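Local coordinates for protein alpha-L-arabinofuranosidase B (PDB 6SXT) that hydrolyses terminal non-reducing alpha-L-arabinofuranosyl residues from arabinoxylan, arabinan and arabinogalactan side chains, using a catalytic domain joined to an arabinose-binding domain, at residues A[417-425]-A[435-445]; A[427-435]-A[469-477]. One frame throughout, in Å; residues are numbered along the deposited sequence.

Contact 1: residues A[417-425]-A[435-445]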
loop_
_atom_site.group_PDB
_atom_site.type_symbol
_atom_site.label_atom_id
_atom_site.label_comp_id
_atom_site.label_asym_id
_atom_site.label_seq_id
_atom_site.Cartn_x
_atom_site.Cartn_y
_atom_site.Cartn_z
ATOM N N HIS A 417 16.197 -4.666 -2.678
ATOM C CA HIS A 417 15.740 -3.834 -3.810
ATOM C C HIS A 417 14.711 -2.821 -3.301
ATOM O O HIS A 417 14.812 -1.618 -3.628
ATOM C CB HIS A 417 15.146 -4.664 -4.936
ATOM C CG HIS A 417 16.135 -5.535 -5.653
ATOM N ND1 HIS A 417 15.709 -6.491 -6.548
ATOM C CD2 HIS A 417 17.488 -5.608 -5.602
ATOM C CE1 HIS A 417 16.770 -7.104 -7.080
ATOM N NE2 HIS A 417 17.862 -6.612 -6.523
ATOM N N GLU A 418 13.739 -3.329 -2.558
ATOM C CA GLU A 418 12.639 -2.454 -2.050
ATOM C C GLU A 418 13.177 -1.419 -1.071
ATOM O O GLU A 418 12.777 -0.225 -1.152
ATOM C CB GLU A 418 11.539 -3.293 -1.398
ATOM C CG GLU A 418 10.819 -4.181 -2.412
ATOM C CD GLU A 418 9.562 -4.901 -1.947
ATOM O OE1 GLU A 418 9.381 -5.083 -0.759
ATOM O OE2 GLU A 418 8.829 -5.341 -2.836
ATOM N N ASP A 419 14.110 -1.830 -0.186
ATOM C CA ASP A 419 14.677 -0.955 0.862
ATOM C C ASP A 419 15.616 0.084 0.228
ATOM O O ASP A 419 15.978 1.052 0.908
ATOM C CB ASP A 419 15.543 -1.795 1.823
ATOM C CG ASP A 419 14.854 -2.802 2.737
ATOM O OD1 ASP A 419 13.579 -2.757 2.847
ATOM O OD2 ASP A 419 15.626 -3.603 3.432
ATOM N N ALA A 420 16.012 -0.105 -1.026
ATOM C CA ALA A 420 17.025 0.743 -1.713
ATOM C C ALA A 420 16.419 1.563 -2.851
ATOM O O ALA A 420 17.147 2.129 -3.658
ATOM C CB ALA A 420 18.164 -0.127 -2.220
ATOM N N THR A 421 15.082 1.627 -2.959
ATOM C CA THR A 421 14.441 2.361 -4.064
ATOM C C THR A 421 13.771 3.613 -3.522
ATOM O O THR A 421 13.017 3.529 -2.541
ATOM C CB THR A 421 13.451 1.450 -4.794
ATOM O OG1 THR A 421 14.145 0.321 -5.312
ATOM C CG2 THR A 421 12.781 2.135 -5.948
ATOM N N PHE A 422 14.054 4.728 -4.161
ATOM C CA PHE A 422 13.548 6.049 -3.715
ATOM C C PHE A 422 13.017 6.778 -4.923
ATOM O O PHE A 422 13.588 6.764 -6.033
ATOM C CB PHE A 422 14.652 6.827 -3.001
ATOM C CG PHE A 422 15.113 6.123 -1.754
ATOM C CD1 PHE A 422 14.516 6.296 -0.517
ATOM C CD2 PHE A 422 16.149 5.207 -1.847
ATOM C CE1 PHE A 422 14.915 5.596 0.605
ATOM C CE2 PHE A 422 16.577 4.525 -0.723
ATOM C CZ PHE A 422 15.948 4.674 0.495
ATOM N N CYS A 423 11.919 7.502 -4.690
ATOM C CA CYS A 423 11.183 8.191 -5.746
ATOM C C CYS A 423 11.362 9.681 -5.566
ATOM O O CYS A 423 10.988 10.230 -4.531
ATOM C CB CYS A 423 9.708 7.842 -5.676
ATOM S SG CYS A 423 9.407 6.041 -5.840
ATOM N N PRO A 424 12.010 10.391 -6.515
ATOM C CA PRO A 424 12.213 11.819 -6.372
ATOM C C PRO A 424 10.841 12.499 -6.358
ATOM O O PRO A 424 9.932 12.115 -7.139
ATOM C CB PRO A 424 13.039 12.222 -7.580
ATOM C CG PRO A 424 13.691 10.919 -8.004
ATOM C CD PRO A 424 12.682 9.841 -7.696
ATOM N N GLN A 425 10.790 13.523 -5.531
ATOM C CA GLN A 425 9.588 14.380 -5.401
ATOM C C GLN A 425 10.072 15.824 -5.397
ATOM O O GLN A 425 11.112 16.119 -4.742
ATOM C CB GLN A 425 8.882 14.024 -4.108
ATOM C CG GLN A 425 7.544 14.754 -3.943
ATOM C CD GLN A 425 6.789 14.384 -2.705
ATOM O OE1 GLN A 425 6.898 13.271 -2.158
ATOM N NE2 GLN A 425 5.932 15.315 -2.256
ATOM N N LEU A 435 13.493 12.818 -1.443
ATOM C CA LEU A 435 13.604 11.431 -1.934
ATOM C C LEU A 435 12.713 10.540 -1.068
ATOM O O LEU A 435 13.013 10.263 0.112
ATOM C CB LEU A 435 15.086 11.008 -1.857
ATOM C CG LEU A 435 15.986 11.760 -2.836
ATOM C CD1 LEU A 435 17.458 11.402 -2.589
ATOM C CD2 LEU A 435 15.611 11.407 -4.241
ATOM N N ARG A 436 11.556 10.151 -1.634
ATOM C CA ARG A 436 10.546 9.392 -0.880
ATOM C C ARG A 436 10.860 7.899 -0.982
ATOM O O ARG A 436 11.112 7.422 -2.052
ATOM C CB ARG A 436 9.168 9.672 -1.497
ATOM C CG ARG A 436 8.008 9.156 -0.662
ATOM C CD ARG A 436 6.643 9.550 -1.207
ATOM N NE ARG A 436 6.464 8.922 -2.492
ATOM C CZ ARG A 436 6.557 9.519 -3.694
ATOM N NH1 ARG A 436 6.797 10.812 -3.814
ATOM N NH2 ARG A 436 6.441 8.796 -4.812
ATOM N N SER A 437 10.783 7.177 0.113
ATOM C CA SER A 437 10.934 5.713 0.107
ATOM C C SER A 437 9.834 5.119 -0.772
ATOM O O SER A 437 8.664 5.410 -0.517
ATOM C CB SER A 437 10.918 5.151 1.462
ATOM O OG SER A 437 10.799 3.723 1.436
ATOM N N TRP A 438 10.181 4.281 -1.746
ATOM C CA TRP A 438 9.155 3.540 -2.501
ATOM C C TRP A 438 8.430 2.576 -1.589
ATOM O O TRP A 438 7.185 2.471 -1.662
ATOM C CB TRP A 438 9.808 2.782 -3.653
ATOM C CG TRP A 438 8.800 1.975 -4.408
ATOM C CD1 TRP A 438 7.953 2.421 -5.382
ATOM C CD2 TRP A 438 8.435 0.621 -4.143
ATOM N NE1 TRP A 438 7.099 1.422 -5.748
ATOM C CE2 TRP A 438 7.368 0.307 -5.010
ATOM C CE3 TRP A 438 8.892 -0.342 -3.255
ATOM C CZ2 TRP A 438 6.747 -0.940 -5.002
ATOM C CZ3 TRP A 438 8.298 -1.580 -3.255
ATOM C CH2 TRP A 438 7.201 -1.862 -4.076
ATOM N N SER A 439 9.133 1.850 -0.709
ATOM C CA SER A 439 8.491 0.772 0.047
ATOM C C SER A 439 7.724 1.343 1.268
ATOM O O SER A 439 6.751 0.715 1.705
ATOM C CB SER A 439 9.475 -0.277 0.442
ATOM O OG SER A 439 10.474 0.270 1.277
ATOM N N TYR A 440 8.141 2.486 1.789
ATOM C CA TYR A 440 7.493 3.169 2.928
ATOM C C TYR A 440 7.276 4.612 2.547
ATOM O O TYR A 440 8.031 5.513 2.939
ATOM C CB TYR A 440 8.324 3.084 4.219
ATOM C CG TYR A 440 8.335 1.769 4.916
ATOM C CD1 TYR A 440 9.076 0.698 4.415
ATOM C CD2 TYR A 440 7.609 1.586 6.102
ATOM C CE1 TYR A 440 9.136 -0.513 5.104
ATOM C CE2 TYR A 440 7.637 0.377 6.762
ATOM C CZ TYR A 440 8.439 -0.633 6.296
ATOM O OH TYR A 440 8.498 -1.820 6.984
ATOM N N PRO A 441 6.239 4.910 1.716
ATOM C CA PRO A 441 6.093 6.254 1.188
ATOM C C PRO A 441 5.666 7.358 2.146
ATOM O O PRO A 441 5.637 8.511 1.752
ATOM C CB PRO A 441 5.090 6.082 0.038
ATOM C CG PRO A 441 4.308 4.850 0.459
ATOM C CD PRO A 441 5.330 3.922 1.104
ATOM N N THR A 442 5.448 6.987 3.396
ATOM C CA THR A 442 5.329 8.001 4.458
ATOM C C THR A 442 6.713 8.543 4.871
ATOM O O THR A 442 6.753 9.486 5.657
ATOM C CB THR A 442 4.669 7.449 5.718
ATOM O OG1 THR A 442 5.378 6.286 6.178
ATOM C CG2 THR A 442 3.229 7.056 5.424
ATOM N N ARG A 443 7.768 7.918 4.356
ATOM C CA ARG A 443 9.142 8.268 4.798
ATOM C C ARG A 443 10.005 8.757 3.662
ATOM O O ARG A 443 9.854 8.333 2.519
ATOM C CB ARG A 443 9.738 7.048 5.475
ATOM C CG ARG A 443 9.045 6.687 6.786
ATOM C CD ARG A 443 9.554 5.400 7.412
ATOM N NE ARG A 443 8.878 5.202 8.683
ATOM C CZ ARG A 443 9.191 5.805 9.835
ATOM N NH1 ARG A 443 10.244 6.578 9.921
ATOM N NH2 ARG A 443 8.409 5.657 10.895
ATOM N N TYR A 444 10.931 9.638 4.038
ATOM C CA TYR A 444 11.797 10.382 3.141
ATOM C C TYR A 444 13.224 10.384 3.665
ATOM O O TYR A 444 13.405 10.336 4.874
ATOM C CB TYR A 444 11.366 11.848 3.075
ATOM C CG TYR A 444 10.044 12.096 2.379
ATOM C CD1 TYR A 444 8.860 11.926 3.033
ATOM C CD2 TYR A 444 10.023 12.515 1.062
ATOM C CE1 TYR A 444 7.659 12.062 2.354
ATOM C CE2 TYR A 444 8.834 12.727 0.394
ATOM C CZ TYR A 444 7.656 12.521 1.063
ATOM O OH TYR A 444 6.451 12.737 0.394
ATOM N N PHE A 445 14.186 10.454 2.751
ATOM C CA PHE A 445 15.565 10.855 3.183
ATOM C C PHE A 445 15.425 12.054 4.120
ATOM O O PHE A 445 14.822 13.070 3.712
ATOM C CB PHE A 445 16.474 11.295 2.045
ATOM C CG PHE A 445 17.235 10.235 1.283
ATOM C CD1 PHE A 445 16.696 9.020 0.902
ATOM C CD2 PHE A 445 18.558 10.489 0.939
ATOM C CE1 PHE A 445 17.416 8.114 0.144
ATOM C CE2 PHE A 445 19.285 9.585 0.199
ATOM C CZ PHE A 445 18.729 8.392 -0.172
HETATM O O HOH W 1 12.405 2.240 -0.190
HETATM O O HOH W 2 11.347 -1.969 2.350
HETATM O O HOH W 3 7.224 11.991 -6.392
HETATM O O HOH W 4 4.462 14.729 0.226
#

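Contact 2: residues A[427-435]-A[469-477]. With NAG (2-acetamido-2-deoxy-beta-D-glucopyranose), chain D.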
loop_
_atom_site.group_PDB
_atom_site.type_symbol
_atom_site.label_atom_id
_atom_site.label_comp_id
_atom_site.label_asym_id
_atom_site.label_seq_id
_atom_site.Cartn_x
_atom_site.Cartn_y
_atom_site.Cartn_z
ATOM N N ALA A 427 11.059 19.134 -4.103
ATOM C CA ALA A 427 11.404 19.333 -2.699
ATOM C C ALA A 427 10.268 20.015 -1.940
ATOM O O ALA A 427 9.677 20.997 -2.441
ATOM C CB ALA A 427 12.672 20.158 -2.541
ATOM N N LEU A 428 10.028 19.564 -0.734
ATOM C CA LEU A 428 8.959 20.147 0.099
ATOM C C LEU A 428 9.232 21.628 0.380
ATOM O O LEU A 428 8.261 22.377 0.569
ATOM C CB LEU A 428 8.748 19.367 1.369
ATOM C CG LEU A 428 8.336 17.910 1.211
ATOM C CD1 LEU A 428 7.864 17.361 2.556
ATOM C CD2 LEU A 428 7.284 17.705 0.149
ATOM N N ASN A 429 10.503 22.067 0.436
ATOM C CA ASN A 429 10.795 23.507 0.635
ATOM C C ASN A 429 11.112 24.216 -0.668
ATOM O O ASN A 429 11.552 25.367 -0.615
ATOM C CB ASN A 429 11.904 23.672 1.691
ATOM C CG ASN A 429 13.260 23.288 1.161
ATOM O OD1 ASN A 429 13.367 22.909 -0.001
ATOM N ND2 ASN A 429 14.249 23.376 2.043
ATOM N N GLY A 430 10.949 23.586 -1.828
ATOM C CA GLY A 430 11.239 24.174 -3.141
ATOM C C GLY A 430 12.715 24.228 -3.511
ATOM O O GLY A 430 12.997 24.682 -4.588
ATOM N N GLU A 431 13.604 23.644 -2.710
ATOM C CA GLU A 431 15.055 23.667 -3.024
ATOM C C GLU A 431 15.492 22.247 -3.400
ATOM O O GLU A 431 15.938 21.511 -2.506
ATOM C CB GLU A 431 15.820 24.195 -1.821
ATOM C CG GLU A 431 15.418 25.597 -1.365
ATOM C CD GLU A 431 16.305 26.148 -0.242
ATOM O OE1 GLU A 431 17.530 26.050 -0.376
ATOM O OE2 GLU A 431 15.770 26.666 0.740
ATOM N N GLY A 432 15.369 21.909 -4.669
ATOM C CA GLY A 432 15.838 20.633 -5.243
ATOM C C GLY A 432 14.812 19.529 -5.112
ATOM O O GLY A 432 13.696 19.646 -5.691
ATOM N N THR A 433 15.199 18.417 -4.493
ATOM C CA THR A 433 14.427 17.171 -4.498
ATOM C C THR A 433 14.204 16.722 -3.068
ATOM O O THR A 433 15.019 16.954 -2.192
ATOM C CB THR A 433 15.147 16.081 -5.308
ATOM O OG1 THR A 433 14.209 15.023 -5.517
ATOM C CG2 THR A 433 16.372 15.562 -4.575
ATOM N N SER A 434 13.101 16.026 -2.842
ATOM C CA SER A 434 12.901 15.187 -1.661
ATOM C C SER A 434 12.909 13.742 -2.175
ATOM O O SER A 434 12.271 13.468 -3.200
ATOM C CB SER A 434 11.644 15.513 -0.893
ATOM O OG SER A 434 11.705 16.873 -0.424
ATOM N N LEU A 435 13.493 12.818 -1.443
ATOM C CA LEU A 435 13.604 11.431 -1.934
ATOM C C LEU A 435 12.713 10.540 -1.068
ATOM O O LEU A 435 13.013 10.263 0.112
ATOM C CB LEU A 435 15.086 11.008 -1.857
ATOM C CG LEU A 435 15.986 11.760 -2.836
ATOM C CD1 LEU A 435 17.458 11.402 -2.589
ATOM C CD2 LEU A 435 15.611 11.407 -4.241
ATOM N N PHE A 469 11.113 19.566 9.434
ATOM C CA PHE A 469 10.928 18.358 8.588
ATOM C C PHE A 469 11.092 18.758 7.130
ATOM O O PHE A 469 11.878 18.128 6.392
ATOM C CB PHE A 469 9.575 17.668 8.828
ATOM C CG PHE A 469 9.459 16.456 7.953
ATOM C CD1 PHE A 469 9.982 15.240 8.332
ATOM C CD2 PHE A 469 8.832 16.569 6.722
ATOM C CE1 PHE A 469 9.841 14.128 7.511
ATOM C CE2 PHE A 469 8.718 15.449 5.897
ATOM C CZ PHE A 469 9.221 14.239 6.294
ATOM N N ASN A 470 10.329 19.725 6.648
ATOM C CA ASN A 470 10.332 20.084 5.228
ATOM C C ASN A 470 11.773 20.420 4.798
ATOM O O ASN A 470 12.189 20.020 3.712
ATOM C CB ASN A 470 9.406 21.243 4.910
ATOM C CG ASN A 470 7.937 20.838 4.875
ATOM O OD1 ASN A 470 7.574 19.731 5.261
ATOM N ND2 ASN A 470 7.149 21.776 4.366
ATOM N N ASN A 471 12.492 21.225 5.578
ATOM C CA ASN A 471 13.883 21.590 5.179
ATOM C C ASN A 471 14.793 20.356 5.218
ATOM O O ASN A 471 15.593 20.172 4.243
ATOM C CB ASN A 471 14.398 22.707 6.089
ATOM C CG ASN A 471 13.773 24.038 5.768
ATOM O OD1 ASN A 471 13.363 24.306 4.642
ATOM N ND2 ASN A 471 13.805 24.927 6.757
ATOM N N ASP A 472 14.640 19.510 6.220
ATOM C CA ASP A 472 15.545 18.360 6.486
ATOM C C ASP A 472 15.310 17.224 5.484
ATOM O O ASP A 472 16.145 16.313 5.460
ATOM C CB ASP A 472 15.434 17.830 7.900
ATOM C CG ASP A 472 15.818 18.813 9.017
ATOM O OD1 ASP A 472 16.290 19.953 8.680
ATOM O OD2 ASP A 472 15.584 18.420 10.166
ATOM N N VAL A 473 14.252 17.304 4.652
ATOM C CA VAL A 473 14.031 16.300 3.579
ATOM C C VAL A 473 14.220 16.920 2.202
ATOM O O VAL A 473 13.893 16.250 1.206
ATOM C CB VAL A 473 12.647 15.626 3.714
ATOM C CG1 VAL A 473 12.443 14.990 5.062
ATOM C CG2 VAL A 473 11.503 16.571 3.328
ATOM N N SER A 474 14.783 18.115 2.086
ATOM C CA SER A 474 14.969 18.793 0.806
ATOM C C SER A 474 16.471 18.894 0.531
ATOM O O SER A 474 17.196 19.437 1.414
ATOM C CB SER A 474 14.316 20.148 0.805
ATOM O OG SER A 474 12.882 20.009 0.987
ATOM N N PHE A 475 16.903 18.421 -0.612
ATOM C CA PHE A 475 18.344 18.391 -0.992
ATOM C C PHE A 475 18.510 18.948 -2.380
ATOM O O PHE A 475 17.788 18.579 -3.307
ATOM C CB PHE A 475 18.884 16.968 -0.929
ATOM C CG PHE A 475 18.749 16.372 0.429
ATOM C CD1 PHE A 475 19.715 16.561 1.423
ATOM C CD2 PHE A 475 17.611 15.659 0.778
ATOM C CE1 PHE A 475 19.575 15.995 2.665
ATOM C CE2 PHE A 475 17.477 15.100 2.030
ATOM C CZ PHE A 475 18.445 15.260 2.990
ATOM N N GLU A 476 19.515 19.808 -2.575
ATOM C CA GLU A 476 19.862 20.289 -3.917
ATOM C C GLU A 476 20.761 19.290 -4.616
ATOM O O GLU A 476 21.699 18.757 -3.987
ATOM C CB GLU A 476 20.551 21.648 -3.828
ATOM C CG GLU A 476 19.589 22.784 -3.514
ATOM C CD GLU A 476 18.756 23.272 -4.690
ATOM O OE1 GLU A 476 18.828 22.699 -5.792
ATOM O OE2 GLU A 476 18.041 24.270 -4.478
ATOM N N ILE A 477 20.504 19.059 -5.882
ATOM C CA ILE A 477 21.261 18.116 -6.739
ATOM C C ILE A 477 22.380 18.936 -7.369
ATOM O O ILE A 477 22.095 19.892 -8.104
ATOM C CB ILE A 477 20.389 17.467 -7.804
ATOM C CG1 ILE A 477 19.172 16.756 -7.212
ATOM C CG2 ILE A 477 21.225 16.535 -8.674
ATOM C CD1 ILE A 477 18.106 16.447 -8.243
HETATM C C1 NAG D . 6.490 24.104 -2.440
HETATM C C2 NAG D . 7.406 25.322 -2.422
HETATM C C3 NAG D . 7.612 25.856 -3.852
HETATM C C4 NAG D . 8.037 24.725 -4.804
HETATM C C5 NAG D . 7.229 23.448 -4.596
HETATM C C6 NAG D . 7.843 22.242 -5.352
HETATM C C7 NAG D . 7.324 26.473 -0.248
HETATM C C8 NAG D . 6.649 27.499 0.595
HETATM N N2 NAG D . 6.888 26.347 -1.511
HETATM O O3 NAG D . 8.595 26.942 -3.888
HETATM O O4 NAG D . 8.021 25.172 -6.163
HETATM O O5 NAG D . 7.107 23.061 -3.215
HETATM O O6 NAG D . 9.227 22.045 -4.932
HETATM O O7 NAG D . 8.244 25.782 0.194
HETATM O O HOH W 5 8.174 24.297 3.075
HETATM O O HOH W 6 19.030 25.950 -2.268
HETATM O O HOH W 7 14.062 13.590 1.133
#

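Contact 1: residues A[417-425]-A[435-445]
Strands 422-425 and 435-437 run antiparallel, their axes 4.3 Å apart at closest approach and 142° between directions, as the two arms of a beta hairpin in the beta-trefoil arabinose-binding domain. C423 and R436 form the hydrogen-bonded pair, C423 N to R436 O at 2.8 Å with the return bond from R436 N to C423 O; F422–S437 and P424–L435 flank it as non-hydrogen-bonded pairs. One more bond, W438 N to T421 O (3.0 Å), ties the hairpin's end to the chain leaving helix 414-419. On the face bearing F422 and L435, F445 makes a T-shaped stack: its CE1 edge stands over the centre of the F422 ring, planes 85° apart and centroids 4.8 Å apart, while L435 CD1 sits over one face of F445. On the C423 face, SG, in a disulfide to C385, meets the indole edge of W438 at CD1 (3.9 Å). With CG anti to the backbone N (chi1 178°), W438 extends past T421 CG2 to bring CZ3 against E418 CG at 3.7 Å; E418 OE1 is hydrogen-bonded to Q287. A water between the helix end and S437 donates to E418 O and T421 O and accepts from S437 OG. S437 OG also takes the N-H of Y440, an ST motif. D419, an arabinose-binding residue, is salt-bridged to R399, and S439 OG is hydrogen-bonded to the substrate-binding H400. At the far end R436 NH2 is hydrogen-bonded to L322 O. Q425 is extended, and its OE1 has two donors: R436 NH1, lying above the amide plane at 3.0 Å, and Y444 OH, tilted from that plane at 2.6 Å.

Contact 2: residues A[427-435]-A[469-477]
One serine hydroxyl, S474 OG, works in both directions at this beta-trefoil contact: it donates to N470 O within its own segment and accepts the backbone N-H of N429 (3.2 Å) from the type I turn 427-430. The side chain of N429 stands between its own backbone N and carbonyl carbon (chi1 74°), a rotamer that places the amide between E431 N and N471 OD1. OD1 accepts from E431 N, an Asx turn, and ND2 gives a nearly straight bond (169°) to N471 OD1 at 2.9 Å, with the acceptor in the N429 amide plane and the two amides 58° apart. ND2 is also hydrogen-bonded to T339 OG1. L428, the turn's second residue, packs its CD1 against V473 CG2 (3.8 Å) and the edge of the F469 ring. Farther along, T433 and F475 form one antiparallel hydrogen-bonded bridge, T433 N to F475 O and F475 N to T433 O, both 2.9 Å. Beside it S434 OG donates to V473 O from above the carbonyl plane, and a water connects that same oxygen with L435 N. G432, at positive phi, brings its CA to 3.4 Å from F475 O, a CA-H...O contact. The like-charged carboxylates of E431 and E476 approach to 4.5 Å between E431 OE1 and E476 OE2. Over the turn lies an N-acetylglucosamine of the protein's own glycan, whose O6 donates to A427 O at 2.7 Å.

Overall arrangement
Contacts 1 and 2, with centres 14 Å apart, share L435 and strand 433-437, whose beginning belongs to contact 2 and whose end belongs to contact 1. They meet directly where Q425 O lies 2.8 Å from S434 N, a probable backbone hydrogen bond, and where F445 O packs against V473 CG1 at 3.3 Å. Each also holds an arabinose-binding residue: D419 in contact 1, and D472, which lies in 469-477 without touching 427-435 and is salt-bridged to R446. F445 and F475 both come about 4 Å from the side chain of substrate-binding L452, placing both contacts beside substrate-binding residues of this domain; the catalytic nucleophile E205 belongs to the other domain.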